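Local coordinates for type-2 restriction enzyme AgeI (Thalassobius gelatinovorus, PDB 5DWA), which recognises the double-stranded DNA sequence 5'-ACCGGT-3' and cuts it after the first A, as a type II restriction endonuclease, at residues T116-G121 with R139-M144; E94-A99 with I165-S170; V143-Q148 with G160-I165. One frame throughout, in Å; residues are numbered along the deposited sequence.

Interaction 1: residues T116-G121 with R139-M144. With nucleotides of chain C; nucleotides of chain D.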
loop_
_atom_site.group_PDB
_atom_site.type_symbol
_atom_site.label_atom_id
_atom_site.label_comp_id
_atom_site.label_asym_id
_atom_site.label_seq_id
_atom_site.Cartn_x
_atom_site.Cartn_y
_atom_site.Cartn_z
ATOM N N THR A 116 -15.425 -0.405 18.382
ATOM C CA THR A 116 -14.150 -0.525 19.061
ATOM C C THR A 116 -13.024 -0.599 18.032
ATOM O O THR A 116 -13.023 -1.493 17.184
ATOM C CB THR A 116 -14.102 -1.773 19.950
ATOM O OG1 THR A 116 -15.192 -1.743 20.884
ATOM C CG2 THR A 116 -12.784 -1.834 20.708
ATOM N N ALA A 117 -12.080 0.335 18.094
ATOM C CA ALA A 117 -10.924 0.310 17.185
ATOM C C ALA A 117 -10.020 -0.858 17.546
ATOM O O ALA A 117 -9.726 -1.084 18.724
ATOM C CB ALA A 117 -10.158 1.628 17.239
ATOM N N LEU A 118 -9.600 -1.619 16.539
ATOM C CA LEU A 118 -8.823 -2.826 16.805
ATOM C C LEU A 118 -7.333 -2.499 16.758
ATOM O O LEU A 118 -6.623 -2.826 15.808
ATOM C CB LEU A 118 -9.191 -3.940 15.820
ATOM C CG LEU A 118 -10.659 -4.372 15.890
ATOM C CD1 LEU A 118 -10.962 -5.453 14.866
ATOM C CD2 LEU A 118 -10.984 -4.858 17.298
ATOM N N PHE A 119 -6.865 -1.831 17.805
ATOM C CA PHE A 119 -5.465 -1.448 17.885
ATOM C C PHE A 119 -4.643 -2.611 18.416
ATOM O O PHE A 119 -5.176 -3.692 18.658
ATOM C CB PHE A 119 -5.314 -0.204 18.759
ATOM C CG PHE A 119 -5.879 1.031 18.129
ATOM C CD1 PHE A 119 -5.767 1.233 16.759
ATOM C CD2 PHE A 119 -6.519 1.993 18.892
ATOM C CE1 PHE A 119 -6.286 2.368 16.165
ATOM C CE2 PHE A 119 -7.040 3.137 18.299
ATOM C CZ PHE A 119 -6.921 3.325 16.939
ATOM N N LYS A 120 -3.347 -2.388 18.595
ATOM C CA LYS A 120 -2.431 -3.481 18.901
ATOM C C LYS A 120 -2.874 -4.327 20.093
ATOM O O LYS A 120 -3.133 -3.807 21.181
ATOM C CB LYS A 120 -1.038 -2.922 19.154
ATOM C CG LYS A 120 0.058 -3.785 18.590
ATOM C CD LYS A 120 1.143 -2.916 18.013
ATOM C CE LYS A 120 2.242 -3.756 17.424
ATOM N NZ LYS A 120 2.928 -3.014 16.338
ATOM N N GLY A 121 -2.973 -5.633 19.875
ATOM C CA GLY A 121 -3.316 -6.548 20.948
ATOM C C GLY A 121 -4.781 -6.942 20.979
ATOM O O GLY A 121 -5.157 -7.895 21.660
ATOM N N ARG A 139 -7.252 -10.266 8.443
ATOM C CA ARG A 139 -6.769 -9.253 9.386
ATOM C C ARG A 139 -7.075 -7.818 8.968
ATOM O O ARG A 139 -7.052 -6.908 9.802
ATOM C CB ARG A 139 -5.259 -9.390 9.595
ATOM C CG ARG A 139 -4.831 -10.746 10.132
ATOM C CD ARG A 139 -3.574 -10.635 10.985
ATOM N NE ARG A 139 -3.839 -10.906 12.396
ATOM C CZ ARG A 139 -3.614 -10.041 13.381
ATOM N NH1 ARG A 139 -3.111 -8.843 13.118
ATOM N NH2 ARG A 139 -3.882 -10.376 14.633
ATOM N N LYS A 140 -7.364 -7.614 7.686
ATOM C CA LYS A 140 -7.586 -6.255 7.178
ATOM C C LYS A 140 -9.011 -5.796 7.466
ATOM O O LYS A 140 -9.866 -5.722 6.572
ATOM C CB LYS A 140 -7.277 -6.167 5.675
ATOM C CG LYS A 140 -7.316 -4.754 5.078
ATOM C CD LYS A 140 -6.446 -3.756 5.848
ATOM C CE LYS A 140 -6.130 -2.531 4.975
ATOM N NZ LYS A 140 -5.590 -1.389 5.761
ATOM N N VAL A 141 -9.253 -5.509 8.741
ATOM C CA VAL A 141 -10.484 -4.878 9.203
ATOM C C VAL A 141 -10.077 -4.049 10.410
ATOM O O VAL A 141 -9.188 -4.453 11.159
ATOM C CB VAL A 141 -11.580 -5.917 9.528
ATOM C CG1 VAL A 141 -11.146 -6.852 10.645
ATOM C CG2 VAL A 141 -12.891 -5.225 9.857
ATOM N N ASP A 142 -10.691 -2.884 10.588
ATOM C CA ASP A 142 -10.134 -1.889 11.504
ATOM C C ASP A 142 -10.903 -1.663 12.800
ATOM O O ASP A 142 -10.303 -1.527 13.859
ATOM C CB ASP A 142 -9.991 -0.566 10.748
ATOM C CG ASP A 142 -9.227 -0.736 9.460
ATOM O OD1 ASP A 142 -8.126 -1.319 9.511
ATOM O OD2 ASP A 142 -9.737 -0.331 8.401
ATOM N N VAL A 143 -12.220 -1.588 12.705
ATOM C CA VAL A 143 -13.041 -1.263 13.862
ATOM C C VAL A 143 -14.141 -2.318 13.967
ATOM O O VAL A 143 -14.811 -2.624 12.982
ATOM C CB VAL A 143 -13.647 0.155 13.743
ATOM C CG1 VAL A 143 -14.509 0.482 14.947
ATOM C CG2 VAL A 143 -12.562 1.226 13.513
ATOM N N MET A 144 -14.328 -2.908 15.138
ATOM C CA MET A 144 -15.379 -3.912 15.231
ATOM C C MET A 144 -16.693 -3.262 15.650
ATOM O O MET A 144 -16.701 -2.202 16.283
ATOM C CB MET A 144 -14.970 -5.056 16.173
ATOM C CG MET A 144 -15.162 -4.835 17.646
ATOM S SD MET A 144 -14.929 -6.387 18.565
ATOM C CE MET A 144 -14.321 -5.700 20.094
ATOM P P DC C 5 -2.598 -1.350 6.746
ATOM O OP1 DC C 5 -3.745 -2.032 7.396
ATOM O OP2 DC C 5 -2.172 -1.756 5.390
ATOM O "O5'" DC C 5 -2.889 0.218 6.745
ATOM C "C5'" DC C 5 -3.270 0.869 7.945
ATOM C "C4'" DC C 5 -2.505 2.164 8.106
ATOM O "O4'" DC C 5 -1.123 1.868 8.335
ATOM C "C3'" DC C 5 -2.528 3.047 6.875
ATOM O "O3'" DC C 5 -3.640 3.906 6.967
ATOM C "C2'" DC C 5 -1.200 3.819 6.969
ATOM C "C1'" DC C 5 -0.311 2.919 7.840
ATOM N N1 DC C 5 0.854 2.296 7.124
ATOM C C2 DC C 5 2.161 2.643 7.487
ATOM O O2 DC C 5 2.329 3.467 8.386
ATOM N N3 DC C 5 3.205 2.060 6.848
ATOM C C4 DC C 5 2.978 1.162 5.877
ATOM N N4 DC C 5 4.037 0.609 5.278
ATOM C C5 DC C 5 1.656 0.786 5.501
ATOM C C6 DC C 5 0.635 1.370 6.135
ATOM P P DG D 11 2.815 6.315 18.937
ATOM O OP1 DG D 11 2.197 7.335 18.056
ATOM O OP2 DG D 11 3.463 6.766 20.205
ATOM O "O5'" DG D 11 1.738 5.226 19.330
ATOM C "C5'" DG D 11 0.913 4.632 18.346
ATOM C "C4'" DG D 11 0.817 3.138 18.574
ATOM O "O4'" DG D 11 2.041 2.506 18.114
ATOM C "C3'" DG D 11 0.651 2.716 20.034
ATOM O "O3'" DG D 11 -0.195 1.572 20.114
ATOM C "C2'" DG D 11 2.082 2.382 20.456
ATOM C "C1'" DG D 11 2.635 1.777 19.178
ATOM N N9 DG D 11 4.085 1.895 19.042
ATOM C C8 DG D 11 4.897 2.867 19.579
ATOM N N7 DG D 11 6.156 2.720 19.261
ATOM C C5 DG D 11 6.175 1.587 18.460
ATOM C C6 DG D 11 7.258 0.936 17.812
ATOM O O6 DG D 11 8.458 1.241 17.819
ATOM N N1 DG D 11 6.836 -0.176 17.100
ATOM C C2 DG D 11 5.540 -0.610 17.015
ATOM N N2 DG D 11 5.336 -1.705 16.289
ATOM N N3 DG D 11 4.515 -0.016 17.612
ATOM C C4 DG D 11 4.906 1.072 18.315
#

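Interaction 2: residues E94-A99 with I165-S170. With nucleotides of chain C.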
loop_
_atom_site.group_PDB
_atom_site.type_symbol
_atom_site.label_atom_id
_atom_site.label_comp_id
_atom_site.label_asym_id
_atom_site.label_seq_id
_atom_site.Cartn_x
_atom_site.Cartn_y
_atom_site.Cartn_z
ATOM N N GLU A 94 -4.733 5.444 11.912
ATOM C CA GLU A 94 -5.319 5.127 13.205
ATOM C C GLU A 94 -6.129 6.301 13.756
ATOM O O GLU A 94 -7.101 6.107 14.492
ATOM C CB GLU A 94 -4.230 4.708 14.193
ATOM C CG GLU A 94 -3.562 3.400 13.777
ATOM C CD GLU A 94 -2.690 2.786 14.854
ATOM O OE1 GLU A 94 -2.293 3.511 15.786
ATOM O OE2 GLU A 94 -2.420 1.562 14.767
ATOM N N ALA A 95 -5.755 7.522 13.396
ATOM C CA ALA A 95 -6.513 8.676 13.865
ATOM C C ALA A 95 -7.944 8.664 13.333
ATOM O O ALA A 95 -8.860 9.083 14.030
ATOM C CB ALA A 95 -5.818 9.969 13.473
ATOM N N PHE A 96 -8.152 8.200 12.103
ATOM C CA PHE A 96 -9.510 8.168 11.571
ATOM C C PHE A 96 -10.355 7.124 12.326
ATOM O O PHE A 96 -11.536 7.352 12.610
ATOM C CB PHE A 96 -9.480 7.902 10.060
ATOM C CG PHE A 96 -10.837 7.893 9.416
ATOM C CD1 PHE A 96 -11.778 8.866 9.703
ATOM C CD2 PHE A 96 -11.160 6.907 8.501
ATOM C CE1 PHE A 96 -13.026 8.846 9.090
ATOM C CE2 PHE A 96 -12.405 6.873 7.886
ATOM C CZ PHE A 96 -13.340 7.843 8.182
ATOM N N GLU A 97 -9.749 5.989 12.666
ATOM C CA GLU A 97 -10.409 5.018 13.550
ATOM C C GLU A 97 -10.816 5.661 14.882
ATOM O O GLU A 97 -11.952 5.495 15.337
ATOM C CB GLU A 97 -9.504 3.830 13.828
ATOM C CG GLU A 97 -9.051 3.098 12.573
ATOM C CD GLU A 97 -8.099 1.981 12.931
ATOM O OE1 GLU A 97 -8.556 0.992 13.533
ATOM O OE2 GLU A 97 -6.891 2.108 12.653
ATOM N N VAL A 98 -9.881 6.371 15.514
ATOM C CA VAL A 98 -10.172 7.083 16.765
ATOM C C VAL A 98 -11.365 8.012 16.595
ATOM O O VAL A 98 -12.266 8.040 17.424
ATOM C CB VAL A 98 -8.955 7.904 17.252
ATOM C CG1 VAL A 98 -9.360 8.868 18.381
ATOM C CG2 VAL A 98 -7.852 6.983 17.725
ATOM N N ALA A 99 -11.367 8.775 15.511
ATOM C CA ALA A 99 -12.428 9.741 15.261
ATOM C C ALA A 99 -13.784 9.063 15.027
ATOM O O ALA A 99 -14.801 9.547 15.520
ATOM C CB ALA A 99 -12.063 10.624 14.074
ATOM N N ILE A 165 -15.738 -2.457 10.417
ATOM C CA ILE A 165 -15.522 -1.315 9.528
ATOM C C ILE A 165 -14.111 -1.346 8.934
ATOM O O ILE A 165 -13.137 -1.523 9.667
ATOM C CB ILE A 165 -15.727 0.022 10.271
ATOM C CG1 ILE A 165 -17.118 0.066 10.917
ATOM C CG2 ILE A 165 -15.534 1.197 9.321
ATOM C CD1 ILE A 165 -17.370 1.335 11.706
ATOM N N HIS A 166 -14.020 -1.210 7.607
ATOM C CA HIS A 166 -12.779 -0.937 6.912
ATOM C C HIS A 166 -12.682 0.563 6.799
ATOM O O HIS A 166 -13.441 1.172 6.041
ATOM C CB HIS A 166 -12.802 -1.609 5.546
ATOM C CG HIS A 166 -13.124 -3.060 5.635
ATOM N ND1 HIS A 166 -12.149 -4.028 5.725
ATOM C CD2 HIS A 166 -14.312 -3.709 5.718
ATOM C CE1 HIS A 166 -12.722 -5.213 5.839
ATOM N NE2 HIS A 166 -14.034 -5.046 5.850
ATOM N N ALA A 167 -11.788 1.157 7.587
ATOM C CA ALA A 167 -11.685 2.604 7.689
ATOM C C ALA A 167 -10.492 3.063 6.877
ATOM O O ALA A 167 -9.380 2.580 7.080
ATOM C CB ALA A 167 -11.541 3.035 9.142
ATOM N N LYS A 168 -10.727 3.951 5.920
ATOM C CA LYS A 168 -9.640 4.434 5.079
ATOM C C LYS A 168 -9.792 5.919 4.869
ATOM O O LYS A 168 -10.835 6.376 4.420
ATOM C CB LYS A 168 -9.620 3.737 3.711
ATOM C CG LYS A 168 -9.855 2.242 3.748
ATOM C CD LYS A 168 -9.408 1.591 2.461
ATOM C CE LYS A 168 -7.897 1.401 2.433
ATOM N NZ LYS A 168 -7.446 0.368 3.412
ATOM N N VAL A 169 -8.758 6.676 5.189
ATOM C CA VAL A 169 -8.769 8.088 4.833
ATOM C C VAL A 169 -8.877 8.240 3.317
ATOM O O VAL A 169 -9.683 9.023 2.816
ATOM C CB VAL A 169 -7.516 8.800 5.329
ATOM C CG1 VAL A 169 -7.382 10.185 4.673
ATOM C CG2 VAL A 169 -7.529 8.895 6.851
ATOM N N SER A 170 -8.087 7.446 2.605
ATOM C CA SER A 170 -8.021 7.520 1.152
ATOM C C SER A 170 -8.022 6.113 0.601
ATOM O O SER A 170 -7.525 5.194 1.241
ATOM C CB SER A 170 -6.769 8.281 0.699
ATOM O OG SER A 170 -5.596 7.765 1.315
ATOM P P DC C 6 -4.437 4.312 5.634
ATOM O OP1 DC C 6 -5.679 4.931 6.066
ATOM O OP2 DC C 6 -4.397 3.186 4.685
ATOM O "O5'" DC C 6 -3.547 5.485 5.020
ATOM C "C5'" DC C 6 -3.289 6.623 5.788
ATOM C "C4'" DC C 6 -2.313 7.508 5.052
ATOM O "O4'" DC C 6 -1.095 6.780 4.790
ATOM C "C3'" DC C 6 -2.791 8.042 3.713
ATOM O "O3'" DC C 6 -2.358 9.366 3.605
ATOM C "C2'" DC C 6 -2.085 7.139 2.692
ATOM C "C1'" DC C 6 -0.784 6.806 3.408
ATOM N N1 DC C 6 -0.238 5.476 3.080
ATOM C C2 DC C 6 1.068 5.340 2.595
ATOM O O2 DC C 6 1.754 6.346 2.383
ATOM N N3 DC C 6 1.541 4.095 2.342
ATOM C C4 DC C 6 0.784 3.031 2.589
ATOM N N4 DC C 6 1.293 1.827 2.318
ATOM C C5 DC C 6 -0.528 3.150 3.114
ATOM C C6 DC C 6 -0.994 4.373 3.349
ATOM P P DG C 7 -3.205 10.462 2.800
ATOM O OP1 DG C 7 -3.445 11.584 3.732
ATOM O OP2 DG C 7 -4.326 9.851 2.072
ATOM O "O5'" DG C 7 -2.176 10.966 1.690
ATOM C "C5'" DG C 7 -0.918 11.487 2.050
ATOM C "C4'" DG C 7 -0.079 11.682 0.797
ATOM O "O4'" DG C 7 0.399 10.397 0.326
ATOM C "C3'" DG C 7 -0.830 12.286 -0.380
ATOM O "O3'" DG C 7 0.068 13.055 -1.127
ATOM C "C2'" DG C 7 -1.286 11.050 -1.163
ATOM C "C1'" DG C 7 -0.086 10.137 -0.992
ATOM N N9 DG C 7 -0.405 8.724 -1.024
ATOM C C8 DG C 7 -1.653 8.142 -1.019
ATOM N N7 DG C 7 -1.606 6.839 -0.973
ATOM C C5 DG C 7 -0.252 6.547 -0.906
ATOM C C6 DG C 7 0.414 5.304 -0.830
ATOM O O6 DG C 7 -0.083 4.169 -0.785
ATOM N N1 DG C 7 1.790 5.456 -0.778
ATOM C C2 DG C 7 2.449 6.660 -0.802
ATOM N N2 DG C 7 3.782 6.606 -0.738
ATOM N N3 DG C 7 1.840 7.830 -0.878
ATOM C C4 DG C 7 0.496 7.699 -0.925
#

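Interaction 3: residues V143-Q148 with G160-I165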
loop_
_atom_site.group_PDB
_atom_site.type_symbol
_atom_site.label_atom_id
_atom_site.label_comp_id
_atom_site.label_asym_id
_atom_site.label_seq_id
_atom_site.Cartn_x
_atom_site.Cartn_y
_atom_site.Cartn_z
ATOM N N VAL A 143 -12.220 -1.588 12.705
ATOM C CA VAL A 143 -13.041 -1.263 13.862
ATOM C C VAL A 143 -14.141 -2.318 13.967
ATOM O O VAL A 143 -14.811 -2.624 12.982
ATOM C CB VAL A 143 -13.647 0.155 13.743
ATOM C CG1 VAL A 143 -14.509 0.482 14.947
ATOM C CG2 VAL A 143 -12.562 1.226 13.513
ATOM N N MET A 144 -14.328 -2.908 15.138
ATOM C CA MET A 144 -15.379 -3.912 15.231
ATOM C C MET A 144 -16.693 -3.262 15.650
ATOM O O MET A 144 -16.701 -2.202 16.283
ATOM C CB MET A 144 -14.970 -5.056 16.173
ATOM C CG MET A 144 -15.162 -4.835 17.646
ATOM S SD MET A 144 -14.929 -6.387 18.565
ATOM C CE MET A 144 -14.321 -5.700 20.094
ATOM N N ILE A 145 -17.794 -3.871 15.220
ATOM C CA ILE A 145 -19.133 -3.418 15.569
ATOM C C ILE A 145 -19.766 -4.492 16.429
ATOM O O ILE A 145 -19.728 -5.672 16.060
ATOM C CB ILE A 145 -20.018 -3.163 14.333
ATOM C CG1 ILE A 145 -19.275 -2.342 13.272
ATOM C CG2 ILE A 145 -21.330 -2.488 14.747
ATOM C CD1 ILE A 145 -19.989 -2.337 11.922
ATOM N N GLU A 146 -20.328 -4.077 17.564
ATOM C CA GLU A 146 -20.983 -4.993 18.496
ATOM C C GLU A 146 -22.385 -4.516 18.826
ATOM O O GLU A 146 -22.675 -3.322 18.766
ATOM C CB GLU A 146 -20.175 -5.128 19.782
ATOM C CG GLU A 146 -18.834 -5.818 19.623
ATOM C CD GLU A 146 -18.039 -5.810 20.909
ATOM O OE1 GLU A 146 -17.757 -4.711 21.432
ATOM O OE2 GLU A 146 -17.708 -6.904 21.412
ATOM N N LYS A 147 -23.240 -5.460 19.204
ATOM C CA LYS A 147 -24.617 -5.165 19.566
ATOM C C LYS A 147 -24.937 -5.858 20.879
ATOM O O LYS A 147 -24.709 -7.055 21.017
ATOM C CB LYS A 147 -25.570 -5.629 18.465
ATOM C CG LYS A 147 -27.041 -5.667 18.858
ATOM C CD LYS A 147 -27.688 -4.302 18.752
ATOM C CE LYS A 147 -29.191 -4.388 18.976
ATOM N NZ LYS A 147 -29.864 -3.107 18.630
ATOM N N GLN A 148 -25.446 -5.112 21.852
ATOM C CA GLN A 148 -25.808 -5.722 23.129
ATOM C C GLN A 148 -27.011 -6.638 22.936
ATOM O O GLN A 148 -28.035 -6.221 22.393
ATOM C CB GLN A 148 -26.101 -4.654 24.172
ATOM C CG GLN A 148 -26.268 -5.212 25.574
ATOM C CD GLN A 148 -26.297 -4.120 26.612
ATOM O OE1 GLN A 148 -26.958 -3.099 26.429
ATOM N NE2 GLN A 148 -25.559 -4.315 27.701
ATOM N N GLY A 160 -22.158 -8.703 21.582
ATOM C CA GLY A 160 -21.673 -9.680 20.620
ATOM C C GLY A 160 -21.290 -9.005 19.313
ATOM O O GLY A 160 -21.862 -7.977 18.955
ATOM N N VAL A 161 -20.336 -9.593 18.600
ATOM C CA VAL A 161 -19.841 -9.002 17.356
ATOM C C VAL A 161 -20.815 -9.213 16.201
ATOM O O VAL A 161 -21.324 -10.319 15.997
ATOM C CB VAL A 161 -18.473 -9.577 16.952
ATOM C CG1 VAL A 161 -17.864 -8.744 15.823
ATOM C CG2 VAL A 161 -17.542 -9.604 18.136
ATOM N N VAL A 162 -21.063 -8.152 15.436
ATOM C CA VAL A 162 -22.009 -8.214 14.330
ATOM C C VAL A 162 -21.371 -7.796 13.008
ATOM O O VAL A 162 -21.988 -7.917 11.949
ATOM C CB VAL A 162 -23.232 -7.319 14.581
ATOM C CG1 VAL A 162 -24.068 -7.853 15.740
ATOM C CG2 VAL A 162 -22.788 -5.891 14.859
ATOM N N GLY A 163 -20.151 -7.268 13.078
ATOM C CA GLY A 163 -19.439 -6.912 11.868
ATOM C C GLY A 163 -18.238 -6.029 12.116
ATOM O O GLY A 163 -17.733 -5.938 13.231
ATOM N N GLY A 164 -17.763 -5.385 11.058
ATOM C CA GLY A 164 -16.604 -4.535 11.198
ATOM C C GLY A 164 -16.571 -3.462 10.151
ATOM O O GLY A 164 -17.295 -3.497 9.152
ATOM N N ILE A 165 -15.738 -2.457 10.417
ATOM C CA ILE A 165 -15.522 -1.315 9.528
ATOM C C ILE A 165 -14.111 -1.346 8.934
ATOM O O ILE A 165 -13.137 -1.523 9.667
ATOM C CB ILE A 165 -15.727 0.022 10.271
ATOM C CG1 ILE A 165 -17.118 0.066 10.917
ATOM C CG2 ILE A 165 -15.534 1.197 9.321
ATOM C CD1 ILE A 165 -17.370 1.335 11.706
#

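Interaction 1: residues T116-G121 with R139-M144
Ala117, whose CB packs on Val143 CG2 at 4.5 Å, sets the same methyl over one face of the Phe119 ring, 3.6 Å above its plane and offset toward the rim. Phe119 also enters a cation-pi contact with Arg44 and touches Glu94, Glu97 and Val98 of helix 84-109. Between the strands the backbones run antiparallel, with Thr116 and Met144 as a hydrogen-bonded pair and Ala117 and Val143 as a non-hydrogen-bonded one. Thr116 N donates to Met144 O at 3.0 Å, and Met144 N returns a bond to Thr116 O at 2.8 Å. That carbonyl is further shielded by Val143 CG1, which is anti to the backbone N (chi1 180°) and lies 3.3 Å from Thr116 O. Past the strand end, Leu118 is the centre of an inverse gamma turn, and its N binds Asp142 O at 2.8 Å, nearly along the C=O axis. Leu118 CB and CG press on the same oxygen, while CD2 reaches Met144 CB at 4.1 Å, the two side chains crossing at about a right angle. Thr116 and Met144 lie side by side, pointing the same way, with Thr116 CB 3.9 Å from Met144 CE. Asp142 sets off from the backbone away from 116-121, and its OD2 takes the N-H of Ala167. Lys140 NZ hydrogen-bonds OP1 of DC5 of chain C. The chemistry divides: apolar groups and backbone bonds close the sheet edge, while Asp142 binds the neighbouring strand and Lys140 the DNA phosphate, which, with Asp178 paired to Lys168, probably offsets the closeness of the two lysine NZ atoms.

Interaction 2: residues E94-A99 with I165-S170
Phe96 of helix 84-109 packs on Ala167, Lys168 and Val169 in a buried, largely apolar helix-on-strand contact near the centre of the chain, where strand 159-168 ends, a helix laid on the central mixed sheet of the PD-(D/E)XK nuclease fold. The short segments approach to 8.0 Å between axes, with an angle of 125° between their N-to-C directions, and no hydrogen bond joins them. Phe96 has CG anti to its backbone N (chi1 -178°), on the strand side of the helix; the ring beyond it lies against 167-169. Phe96 CD2 meets Ala167 CB obliquely at 3.9 Å. Lys168 N lies at the ring edge, in its plane, 3.9 Å from Phe96 CE2. The same CE2 comes 3.8 Å from Lys168 O, an oxygen that also accepts a hydrogen bond from Thr196. Nearer the helix backbone, Phe96 CB touches Val169 CG2 at 3.9 Å. Glu97 adds the aliphatic part of its side chain, CG lying 4.2 Å from Ala167 CB, so this small methyl sits under both helix residues. Val169 N is buried here without a hydrogen-bond partner; OP1 of DC6 of chain C is 3.6 Å from it. One residue on, Ser170 OG, also bonded to Arg174, donates to OP2 of DG7 of chain C at 2.6 Å, so the DNA backbone is met just beyond the strand end. Lys168 turns from the helix and pairs through NZ with Asp178. Around the contact, Leu197 extends the cover of Phe96, strand 191-196 flanks 165-168 through backbone bonds, and helix 43-57 packs on helix 84-109 at Ala95, Val98 and Ala99.

Interaction 3: residues V143-Q148 with G160-I165
Ile145 and Val162 meet through their branch methyls, CG2 to CG2 at 3.7 Å, the side chains crossing at about a right angle. Ile145 CD1 goes on to Ile165 CG1 at 3.9 Å, and Val143 CB faces Ile165 CB farther along the same face. An alanine at Ile145 would probably open a gap beside Val162 and Ile165, losing the reach of the branch methyl and of CG1 and CD1. On the Glu146 face, Met144 SD touches Val161 CG2 at 4.2 Å. Backbone bonds set these positions. Ile145 O is held by Val162 N at 2.9 Å in an almost straight bond (178° at the hydrogen), and more weakly by Gly163 N at 3.4 Å. Ile145 N donates to Gly163 O, standing 45° above that carbonyl plane. Either side of this region, Ile165 N binds Val143 O at 2.7 Å, and Lys147 and Gly160 exchange a pair of N-H...O bonds. Gly163 has a backbone conformation in which a CB would run into the preceding carbonyl O. Farther out, Glu146 forms salt bridges with Arg129 and Arg114, Ile113 and Leu115 of strand 113-117 flank Ile145, and Leu277 of helix 268-277 packs on Val162. Val162 and Gly163 together opposite Ile145 make a classic beta bulge in an antiparallel hairpin, within the mixed sheet of this PD-(D/E)XK nuclease.

The three contacts are built around neighbouring strands of one mixed sheet, in the order 113-117, 143-148, 159-168. Interaction 1 joins the first two and interaction 3 the next two, with Val143 and Met144 in both and centres about 11 Å apart. Interaction 2 lays helix 84-109 on strand 159-168, sharing Ile165 with interaction 3; its centre is about 10 Å from that of interaction 1 and about 15 Å from that of interaction 3. Along the chain the helix comes first, so interactions 1 and 3 are nested in the loop that interaction 2 closes. Asp142 and Lys168, near the DNA, and Glu97 of the helix beside them come close together, consistent with a PD-(D/E)XK core.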